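Local coordinates for CRISPR-associated endoribonuclease Cas2 (Streptococcus pyogenes serotype M1, PDB 4QR2), which probably acts as a metal-dependent nuclease of CRISPR adaptive immunity, working as a homodimer that joins a Cas1 homodimer in a heterotetramer, at residues 19-23 and 58-64. Sequence-based numbering, arbitrary orientation.
Sequences RLRHV and IIDEKTD
Arg19 reaches from helix 14-27 to Asp64 and grips its carboxylate side-on, one nitrogen to each oxygen. NE gives its hydrogen to Asp64 OD2 over 2.8 Å, and NH1 meets Asp64 OD1 at 3.0 Å. Both oxygens use their syn lone pairs, and the two flat groups lie only 19° apart, which lets both bonds form at once. A bend at chi3 (-60°) in the arginine chain turns the NE edge of the guanidinium to the acid. Asp60 places its CB over one guanidinium face, 3.7 Å from NE, while the CD methylene of Arg19 rests 3.4 Å from Ile58 O.

Beside the salt bridge the contact is apolar. Ile58 has CG2 anti to its own backbone N; this methyl packs 3.7 Å from Val23 CG2 and also touches His22 CB, whose imidazole leads away. Val23 CG2 further meets Ile59 CG2. Compact beta-branched side chains suit this seam between helix 14-27 and the segment 58-64 in the ferredoxin-like fold, where Val23 also packs on Leu55 and Tyr7.

Asp64 owes its fixed orientation to several donors. The backbone N of Asp60 reaches OD2 at 3.0 Å from above the carboxylate plane, Tyr7 OH from strand 2-8 bonds the same oxygen, and Thr63 OG1 donates to OD1. Asp60 OD1 accepts from Lys62 N in an Asx turn, and with these bonds both short acids help to shape the loop before strand 65-71. Aspartate, buried here, probably has its negative charge balanced by Arg19 and stabilised by five hydrogen bonds, a network that ties helix, loop and sheet together; the side chain of Asp64 lies about 6 Å from that of Asp8, the predicted magnesium ligand.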
loop_
_atom_site.group_PDB
_atom_site.type_symbol
_atom_site.label_atom_id
_atom_site.label_comp_id
_atom_site.label_asym_id
_atom_site.label_seq_id
_atom_site.Cartn_x
_atom_site.Cartn_y
_atom_site.Cartn_z
ATOM N N ARG A 19 15.277 4.914 6.251
ATOM C CA ARG A 19 15.051 3.959 5.185
ATOM C C ARG A 19 13.914 4.366 4.302
ATOM O O ARG A 19 14.050 4.304 3.085
ATOM C CB ARG A 19 14.806 2.566 5.744
ATOM C CG ARG A 19 16.057 1.996 6.433
ATOM C CD ARG A 19 16.007 0.459 6.702
ATOM N NE ARG A 19 14.946 -0.030 7.542
ATOM C CZ ARG A 19 14.931 0.031 8.874
ATOM N NH1 ARG A 19 13.905 -0.458 9.529
ATOM N NH2 ARG A 19 15.908 0.632 9.566
ATOM N N LEU A 20 12.817 4.849 4.863
ATOM C CA LEU A 20 11.681 5.290 4.046
ATOM C C LEU A 20 12.095 6.465 3.183
ATOM O O LEU A 20 11.716 6.547 2.005
ATOM C CB LEU A 20 10.451 5.647 4.900
ATOM C CG LEU A 20 9.257 6.268 4.171
ATOM C CD1 LEU A 20 8.728 5.300 3.131
ATOM C CD2 LEU A 20 8.143 6.677 5.138
ATOM N N ARG A 21 12.905 7.388 3.696
ATOM C CA ARG A 21 13.359 8.513 2.835
ATOM C C ARG A 21 14.154 7.995 1.652
ATOM O O ARG A 21 14.016 8.479 0.535
ATOM C CB ARG A 21 14.251 9.464 3.634
ATOM C CG ARG A 21 13.515 10.342 4.672
ATOM C CD ARG A 21 14.388 11.578 5.122
ATOM N NE ARG A 21 15.575 11.170 5.870
ATOM C CZ ARG A 21 15.629 10.790 7.168
ATOM N NH1 ARG A 21 16.780 10.422 7.655
ATOM N NH2 ARG A 21 14.598 10.745 7.937
ATOM N N HIS A 22 14.983 6.967 1.880
ATOM C CA HIS A 22 15.816 6.429 0.791
ATOM C C HIS A 22 15.003 5.619 -0.189
ATOM O O HIS A 22 15.278 5.713 -1.425
ATOM C CB HIS A 22 16.902 5.533 1.378
ATOM C CG HIS A 22 17.954 6.261 2.145
ATOM N ND1 HIS A 22 18.850 5.603 2.961
ATOM C CD2 HIS A 22 18.167 7.583 2.347
ATOM C CE1 HIS A 22 19.629 6.488 3.560
ATOM N NE2 HIS A 22 19.247 7.703 3.194
ATOM N N VAL A 23 14.051 4.810 0.329
ATOM C CA VAL A 23 13.043 4.137 -0.539
ATOM C C VAL A 23 12.303 5.117 -1.431
ATOM O O VAL A 23 12.209 4.964 -2.673
ATOM C CB VAL A 23 12.107 3.224 0.260
ATOM C CG1 VAL A 23 10.965 2.728 -0.591
ATOM C CG2 VAL A 23 12.918 2.000 0.767
ATOM N N ILE A 58 18.696 -1.173 0.455
ATOM C CA ILE A 58 18.179 -0.133 1.398
ATOM C C ILE A 58 17.381 -0.687 2.593
ATOM O O ILE A 58 17.519 -0.196 3.721
ATOM C CB ILE A 58 17.271 0.872 0.664
ATOM C CG1 ILE A 58 18.123 1.661 -0.347
ATOM C CG2 ILE A 58 16.469 1.722 1.699
ATOM C CD1 ILE A 58 17.397 2.290 -1.495
ATOM N N ILE A 59 16.455 -1.620 2.325
ATOM C CA ILE A 59 15.548 -2.065 3.390
ATOM C C ILE A 59 16.247 -2.967 4.351
ATOM O O ILE A 59 17.348 -3.470 4.071
ATOM C CB ILE A 59 14.289 -2.744 2.857
ATOM C CG1 ILE A 59 14.589 -4.120 2.262
ATOM C CG2 ILE A 59 13.636 -1.826 1.783
ATOM C CD1 ILE A 59 13.298 -4.842 1.991
ATOM N N ASP A 60 15.672 -3.055 5.531
ATOM C CA ASP A 60 16.115 -4.072 6.511
ATOM C C ASP A 60 15.197 -5.266 6.305
ATOM O O ASP A 60 13.995 -5.210 6.603
ATOM C CB ASP A 60 16.017 -3.553 7.932
ATOM C CG ASP A 60 16.551 -4.563 8.962
ATOM O OD1 ASP A 60 16.652 -5.766 8.651
ATOM O OD2 ASP A 60 16.906 -4.150 10.084
ATOM N N GLU A 61 15.723 -6.309 5.668
ATOM C CA GLU A 61 14.868 -7.466 5.323
ATOM C C GLU A 61 14.313 -8.266 6.518
ATOM O O GLU A 61 13.300 -8.956 6.374
ATOM C CB GLU A 61 15.627 -8.353 4.304
ATOM C CG GLU A 61 15.636 -7.715 2.905
ATOM C CD GLU A 61 17.006 -7.712 2.197
ATOM O OE1 GLU A 61 17.581 -6.603 1.991
ATOM O OE2 GLU A 61 17.493 -8.810 1.830
ATOM N N LYS A 62 14.951 -8.150 7.676
ATOM C CA LYS A 62 14.434 -8.748 8.902
ATOM C C LYS A 62 13.165 -8.104 9.408
ATOM O O LYS A 62 12.291 -8.811 9.888
ATOM C CB LYS A 62 15.463 -8.701 10.012
ATOM C CG LYS A 62 16.657 -9.575 9.713
ATOM C CD LYS A 62 17.479 -9.858 10.953
ATOM C CE LYS A 62 18.021 -11.285 10.888
ATOM N NZ LYS A 62 19.243 -11.440 10.052
ATOM N N THR A 63 13.047 -6.780 9.275
ATOM C CA THR A 63 11.959 -6.070 9.883
ATOM C C THR A 63 10.986 -5.443 8.926
ATOM O O THR A 63 9.895 -5.048 9.349
ATOM C CB THR A 63 12.515 -4.956 10.811
ATOM O OG1 THR A 63 13.381 -4.093 10.049
ATOM C CG2 THR A 63 13.372 -5.549 11.874
ATOM N N ASP A 64 11.419 -5.211 7.673
ATOM C CA ASP A 64 10.618 -4.466 6.699
ATOM C C ASP A 64 10.137 -5.438 5.630
ATOM O O ASP A 64 10.724 -6.488 5.410
ATOM C CB ASP A 64 11.489 -3.435 5.932
ATOM C CG ASP A 64 12.257 -2.439 6.838
ATOM O OD1 ASP A 64 12.136 -2.455 8.104
ATOM O OD2 ASP A 64 13.054 -1.682 6.243
#